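Side-chain contacts in nonsense-mediated mRNA decay protein 2 (PDB 4LUN), which takes part in nonsense-mediated decay, the degradation of mRNAs that carry premature stop codons, and interacts with Upf1 through its C-terminus: residues A[15-20]-A[103-108]; A[193-198]-A[243-248]. All coordinates share one frame; numbering follows the deposited sequence.

Interaction 1. Residues A[15-20]-A[103-108]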
loop_
_atom_site.group_PDB
_atom_site.type_symbol
_atom_site.label_atom_id
_atom_site.label_comp_id
_atom_site.label_asym_id
_atom_site.label_seq_id
_atom_site.Cartn_x
_atom_site.Cartn_y
_atom_site.Cartn_z
ATOM N N ARG A 15 -12.257 4.932 -20.246
ATOM C CA ARG A 15 -12.561 4.724 -21.662
ATOM C C ARG A 15 -11.709 3.611 -22.266
ATOM O O ARG A 15 -12.206 2.787 -23.034
ATOM C CB ARG A 15 -12.410 6.029 -22.448
ATOM C CG ARG A 15 -13.479 7.052 -22.091
ATOM C CD ARG A 15 -13.748 8.010 -23.228
ATOM N NE ARG A 15 -12.691 9.001 -23.389
ATOM C CZ ARG A 15 -12.075 9.257 -24.538
ATOM N NH1 ARG A 15 -12.402 8.586 -25.634
ATOM N NH2 ARG A 15 -11.127 10.183 -24.590
ATOM N N ALA A 16 -10.429 3.565 -21.898
ATOM C CA ALA A 16 -9.555 2.498 -22.369
ATOM C C ALA A 16 -10.018 1.128 -21.876
ATOM O O ALA A 16 -10.003 0.161 -22.640
ATOM C CB ALA A 16 -8.098 2.758 -21.970
ATOM N N TRP A 17 -10.439 1.044 -20.614
ATOM C CA TRP A 17 -10.987 -0.203 -20.103
ATOM C C TRP A 17 -12.231 -0.571 -20.905
ATOM O O TRP A 17 -12.539 -1.747 -21.074
ATOM C CB TRP A 17 -11.330 -0.109 -18.617
ATOM C CG TRP A 17 -10.211 -0.532 -17.684
ATOM C CD1 TRP A 17 -9.635 0.226 -16.704
ATOM C CD2 TRP A 17 -9.565 -1.819 -17.629
ATOM N NE1 TRP A 17 -8.664 -0.498 -16.058
ATOM C CE2 TRP A 17 -8.602 -1.747 -16.597
ATOM C CE3 TRP A 17 -9.703 -3.007 -18.354
ATOM C CZ2 TRP A 17 -7.776 -2.836 -16.276
ATOM C CZ3 TRP A 17 -8.878 -4.084 -18.030
ATOM C CH2 TRP A 17 -7.927 -3.988 -17.001
ATOM N N ASN A 18 -12.938 0.448 -21.386
ATOM C CA ASN A 18 -14.191 0.242 -22.110
ATOM C C ASN A 18 -13.961 -0.099 -23.582
ATOM O O ASN A 18 -14.912 -0.254 -24.352
ATOM C CB ASN A 18 -15.103 1.466 -21.972
ATOM C CG ASN A 18 -15.788 1.536 -20.618
ATOM O OD1 ASN A 18 -15.938 0.523 -19.928
ATOM N ND2 ASN A 18 -16.217 2.736 -20.234
ATOM N N GLY A 19 -12.693 -0.209 -23.967
ATOM C CA GLY A 19 -12.330 -0.689 -25.285
ATOM C C GLY A 19 -12.027 0.401 -26.293
ATOM O O GLY A 19 -11.796 0.119 -27.468
ATOM N N GLU A 20 -12.028 1.652 -25.850
ATOM C CA GLU A 20 -11.726 2.740 -26.764
ATOM C C GLU A 20 -10.230 2.860 -26.993
ATOM O O GLU A 20 -9.427 2.453 -26.155
ATOM C CB GLU A 20 -12.244 4.065 -26.227
ATOM C CG GLU A 20 -13.704 4.074 -25.864
ATOM C CD GLU A 20 -14.197 5.479 -25.609
ATOM O OE1 GLU A 20 -15.243 5.637 -24.945
ATOM O OE2 GLU A 20 -13.527 6.424 -26.077
ATOM N N ARG A 103 -2.756 2.877 -24.291
ATOM C CA ARG A 103 -2.321 2.284 -25.558
ATOM C C ARG A 103 -2.811 0.847 -25.713
ATOM O O ARG A 103 -3.280 0.453 -26.788
ATOM C CB ARG A 103 -0.793 2.305 -25.676
ATOM C CG ARG A 103 -0.183 3.581 -26.253
ATOM C CD ARG A 103 -0.372 3.701 -27.771
ATOM N NE ARG A 103 -0.045 2.473 -28.503
ATOM C CZ ARG A 103 1.143 2.197 -29.039
ATOM N NH1 ARG A 103 2.150 3.058 -28.934
ATOM N NH2 ARG A 103 1.328 1.050 -29.684
ATOM N N PHE A 104 -2.710 0.065 -24.639
ATOM C CA PHE A 104 -2.942 -1.379 -24.731
ATOM C C PHE A 104 -4.133 -1.951 -23.955
ATOM O O PHE A 104 -4.471 -3.122 -24.136
ATOM C CB PHE A 104 -1.671 -2.147 -24.357
ATOM C CG PHE A 104 -0.452 -1.691 -25.109
ATOM C CD1 PHE A 104 -0.335 -1.924 -26.473
ATOM C CD2 PHE A 104 0.573 -1.015 -24.460
ATOM C CE1 PHE A 104 0.781 -1.494 -27.171
ATOM C CE2 PHE A 104 1.688 -0.581 -25.155
ATOM C CZ PHE A 104 1.792 -0.823 -26.511
ATOM N N ASN A 105 -4.769 -1.152 -23.098
ATOM C CA ASN A 105 -5.851 -1.673 -22.250
ATOM C C ASN A 105 -5.455 -2.951 -21.488
ATOM O O ASN A 105 -4.330 -3.087 -21.025
ATOM C CB ASN A 105 -7.137 -1.890 -23.071
ATOM C CG ASN A 105 -8.312 -2.375 -22.232
ATOM O OD1 ASN A 105 -8.654 -1.775 -21.216
ATOM N ND2 ASN A 105 -8.879 -3.519 -22.612
ATOM N N GLY A 106 -6.387 -3.898 -21.429
ATOM C CA GLY A 106 -6.363 -5.021 -20.523
ATOM C C GLY A 106 -5.278 -6.013 -20.824
ATOM O O GLY A 106 -4.773 -6.644 -19.911
ATOM N N ARG A 107 -4.898 -6.158 -22.094
ATOM C CA ARG A 107 -3.818 -7.088 -22.402
ATOM C C ARG A 107 -2.487 -6.647 -21.777
ATOM O O ARG A 107 -1.591 -7.464 -21.606
ATOM C CB ARG A 107 -3.695 -7.355 -23.910
ATOM C CG ARG A 107 -3.416 -6.138 -24.760
ATOM C CD ARG A 107 -3.560 -6.474 -26.247
ATOM N NE ARG A 107 -2.993 -5.420 -27.085
ATOM C CZ ARG A 107 -3.671 -4.362 -27.519
ATOM N NH1 ARG A 107 -4.952 -4.215 -27.208
ATOM N NH2 ARG A 107 -3.070 -3.447 -28.270
ATOM N N PHE A 108 -2.373 -5.367 -21.413
ATOM C CA PHE A 108 -1.241 -4.893 -20.613
ATOM C C PHE A 108 -1.597 -4.863 -19.128
ATOM O O PHE A 108 -0.872 -5.405 -18.297
ATOM C CB PHE A 108 -0.797 -3.497 -21.059
ATOM C CG PHE A 108 0.077 -2.778 -20.059
ATOM C CD1 PHE A 108 1.433 -3.048 -19.977
ATOM C CD2 PHE A 108 -0.460 -1.815 -19.211
ATOM C CE1 PHE A 108 2.236 -2.385 -19.064
ATOM C CE2 PHE A 108 0.338 -1.145 -18.296
ATOM C CZ PHE A 108 1.689 -1.433 -18.220
#
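Ala16 O is approached by two groups. Gly19 N donates a backbone hydrogen bond to it at 3.0 Å. From 103-108, the Asn105 amide reaches the same oxygen: the atom modelled as Asn105 OD1 lies 2.8 Å from Ala16 O. This amide is probably turned over in the model, and with it turned back the approach may be a hydrogen bond. Asn105 CG stands anti to its own nitrogen (chi1 -178°), which carries the amide across to the end of helix 3-17. Arg15 O accepts from Glu20 N, and this bond together with the Gly19 bond forms a Schellman motif. Gly19 supplies the positive phi that ends the helix. Arg15 and Glu20 also form a salt bridge, modelled so short that its exact length is doubtful.

The other partner is itself a helix junction. Asn105, also with positive phi, separates helix 87-104 from helix 106-116 in the HEAT-repeat-like helical array of this N-terminal MIF4G domain. The end of the N-terminal helix therefore docks where two successive helices meet.

Trp17 lies beside this junction. Its indole and the Asn105 amide are nearly perpendicular, with planes 84° apart. The six-membered ring reaches past the amide to Gly106. Trp17 CZ3 is 3.7 Å from Gly106 CA, and Trp17 CH2 is 4.0 Å from the same atom. A beta carbon on Gly106 would sit only 3.2 Å from Trp17 CZ3, so the ring leaves little room there.

The indole is also fixed from outside the two segments. Trp17 NE1 is hydrogen-bonded to Val155 O, Arg157 makes a cation-pi contact with the ring, and the His101 ring meets it with planes about 50° apart. Ala16 also touches His101, on helix 87-104.

Interaction 2. Residues A[193-198]-A[243-248]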
loop_
_atom_site.group_PDB
_atom_site.type_symbol
_atom_site.label_atom_id
_atom_site.label_comp_id
_atom_site.label_asym_id
_atom_site.label_seq_id
_atom_site.Cartn_x
_atom_site.Cartn_y
_atom_site.Cartn_z
ATOM N N TYR A 193 -0.502 -9.537 9.313
ATOM C CA TYR A 193 0.687 -10.372 9.434
ATOM C C TYR A 193 1.398 -10.016 10.734
ATOM O O TYR A 193 1.901 -8.900 10.883
ATOM C CB TYR A 193 1.630 -10.174 8.255
ATOM C CG TYR A 193 2.915 -10.969 8.382
ATOM C CD1 TYR A 193 2.914 -12.360 8.280
ATOM C CD2 TYR A 193 4.126 -10.331 8.599
ATOM C CE1 TYR A 193 4.097 -13.090 8.400
ATOM C CE2 TYR A 193 5.307 -11.049 8.725
ATOM C CZ TYR A 193 5.287 -12.429 8.621
ATOM O OH TYR A 193 6.482 -13.135 8.740
ATOM N N LYS A 194 1.411 -10.955 11.680
ATOM C CA LYS A 194 2.063 -10.751 12.979
ATOM C C LYS A 194 1.576 -9.472 13.659
ATOM O O LYS A 194 2.380 -8.697 14.169
ATOM C CB LYS A 194 3.589 -10.731 12.836
ATOM C CG LYS A 194 4.176 -12.016 12.265
ATOM C CD LYS A 194 4.062 -13.155 13.263
ATOM C CE LYS A 194 4.666 -12.772 14.595
ATOM N NZ LYS A 194 4.942 -13.969 15.439
ATOM N N PHE A 195 0.260 -9.255 13.632
ATOM C CA PHE A 195 -0.330 -8.027 14.156
ATOM C C PHE A 195 0.138 -7.699 15.555
ATOM O O PHE A 195 0.354 -6.533 15.879
ATOM C CB PHE A 195 -1.854 -8.107 14.154
ATOM C CG PHE A 195 -2.512 -7.072 15.028
ATOM C CD1 PHE A 195 -2.710 -5.781 14.560
ATOM C CD2 PHE A 195 -2.968 -7.398 16.301
ATOM C CE1 PHE A 195 -3.309 -4.820 15.361
ATOM C CE2 PHE A 195 -3.580 -6.435 17.116
ATOM C CZ PHE A 195 -3.750 -5.149 16.643
ATOM N N LYS A 196 0.304 -8.723 16.386
ATOM C CA LYS A 196 0.611 -8.477 17.793
ATOM C C LYS A 196 1.961 -7.801 18.038
ATOM O O LYS A 196 2.171 -7.237 19.123
ATOM C CB LYS A 196 0.427 -9.751 18.640
ATOM C CG LYS A 196 -1.042 -10.136 18.798
ATOM C CD LYS A 196 -1.266 -11.104 19.954
ATOM C CE LYS A 196 -0.528 -12.418 19.752
ATOM N NZ LYS A 196 -0.769 -13.348 20.903
ATOM N N LEU A 197 2.847 -7.822 17.030
ATOM C CA LEU A 197 4.157 -7.156 17.124
ATOM C C LEU A 197 4.080 -5.653 16.875
ATOM O O LEU A 197 4.993 -4.924 17.252
ATOM C CB LEU A 197 5.227 -7.819 16.234
ATOM C CG LEU A 197 5.598 -9.241 16.658
ATOM C CD1 LEU A 197 6.704 -9.780 15.762
ATOM C CD2 LEU A 197 6.020 -9.284 18.131
ATOM N N GLY A 198 2.991 -5.186 16.267
ATOM C CA GLY A 198 2.756 -3.753 16.127
ATOM C C GLY A 198 3.308 -3.088 14.876
ATOM O O GLY A 198 3.073 -1.900 14.652
ATOM N N ILE A 243 -8.755 -0.393 14.768
ATOM C CA ILE A 243 -8.518 0.523 15.876
ATOM C C ILE A 243 -8.917 -0.107 17.213
ATOM O O ILE A 243 -8.196 0.031 18.203
ATOM C CB ILE A 243 -9.229 1.868 15.647
ATOM C CG1 ILE A 243 -8.563 2.625 14.505
ATOM C CG2 ILE A 243 -9.187 2.712 16.924
ATOM C CD1 ILE A 243 -9.345 3.855 14.080
ATOM N N ASP A 244 -10.047 -0.817 17.245
ATOM C CA ASP A 244 -10.467 -1.502 18.468
ATOM C C ASP A 244 -9.362 -2.456 18.907
ATOM O O ASP A 244 -9.027 -2.541 20.086
ATOM C CB ASP A 244 -11.755 -2.307 18.226
ATOM C CG ASP A 244 -13.021 -1.526 18.545
ATOM O OD1 ASP A 244 -12.932 -0.420 19.119
ATOM O OD2 ASP A 244 -14.123 -2.037 18.239
ATOM N N ALA A 245 -8.808 -3.175 17.939
ATOM C CA ALA A 245 -7.763 -4.164 18.202
ATOM C C ALA A 245 -6.491 -3.504 18.682
ATOM O O ALA A 245 -5.833 -3.999 19.598
ATOM C CB ALA A 245 -7.488 -4.990 16.957
ATOM N N THR A 246 -6.140 -2.389 18.044
ATOM C CA THR A 246 -4.929 -1.651 18.404
ATOM C C THR A 246 -5.059 -1.037 19.803
ATOM O O THR A 246 -4.126 -1.092 20.611
ATOM C CB THR A 246 -4.648 -0.558 17.353
ATOM O OG1 THR A 246 -4.421 -1.178 16.082
ATOM C CG2 THR A 246 -3.423 0.262 17.732
ATOM N N PHE A 247 -6.211 -0.440 20.090
ATOM C CA PHE A 247 -6.450 0.105 21.430
ATOM C C PHE A 247 -6.365 -1.001 22.487
ATOM O O PHE A 247 -5.768 -0.804 23.546
ATOM C CB PHE A 247 -7.828 0.783 21.512
ATOM C CG PHE A 247 -7.884 2.168 20.900
ATOM C CD1 PHE A 247 -6.781 2.730 20.271
ATOM C CD2 PHE A 247 -9.054 2.915 20.983
ATOM C CE1 PHE A 247 -6.847 4.007 19.719
ATOM C CE2 PHE A 247 -9.128 4.191 20.441
ATOM C CZ PHE A 247 -8.022 4.738 19.807
ATOM N N ALA A 248 -6.952 -2.157 22.189
ATOM C CA ALA A 248 -6.985 -3.277 23.137
ATOM C C ALA A 248 -5.579 -3.797 23.438
ATOM O O ALA A 248 -5.229 -4.057 24.599
ATOM C CB ALA A 248 -7.855 -4.408 22.600
#
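Ala245 is the first residue of 243-248 to meet Phe195. Its methyl group approaches the far end of the ring, with Ala245 CB 3.8 Å from Phe195 CZ. The Ala245 carbonyl lies side-on beside this end: Ala245 O is in the plane of the ring, at its edge, 4.1 Å from Phe195 CE2. Thr246 follows and meets the other side of the ring tip. Thr246 OG1 is 3.9 Å from Phe195 CE1, near the ring plane. This hydroxyl sits beside its own backbone nitrogen (chi1 -62°) and is hydrogen-bonded to Phe242 O, one turn earlier in helix 231-271. Thr246 also touches Phe292 of helix 277-303.

Phe195 opens the short 3-10 segment 195-197, in the loop between helix 182-190 and helix 201-210. Its CG is anti to the backbone nitrogen (chi1 163°), and the ring extends from the loop to the long helix of the MIF4G domain. Phe292 meets it edge-to-face, and Phe242 meets it with the planes about 75° apart. With an alanine at Phe195, a gap would probably open beside Ala245 CB and Thr246 OG1, and Phe242 and Phe292 would lose their shared aromatic neighbour. The loop has a polar tie nearby as well, from Lys196 O to Arg249 NH2.

No hydrogen bond joins 193-198 to 243-248. Thr246 OG1 already has its partner within the helix. The tip of the ring meets the Ala245 methyl, and its edge meets the Thr246 hydroxyl, by van der Waals packing, which suggests that the fit of the ring, more than polar pairing, holds the two segments here.

Overall arrangement
Interactions 1 and 2 lie on opposite sides of the centre of the chain. Their centres are about 40 Å apart, and their nearest atoms about 27 Å, so they do not touch. They follow one another along the sequence: interaction 1 closes before interaction 2 opens. Interaction 1 sets the end of the N-terminal helix on the junction of helices 87-104 and 106-116. Interaction 2 sets a loop on the long helix 231-271. The first centres on a polar amide and an indole, the second on the tip of a phenyl ring. No ligand or active site links them; both join separate parts of an elongated helical domain.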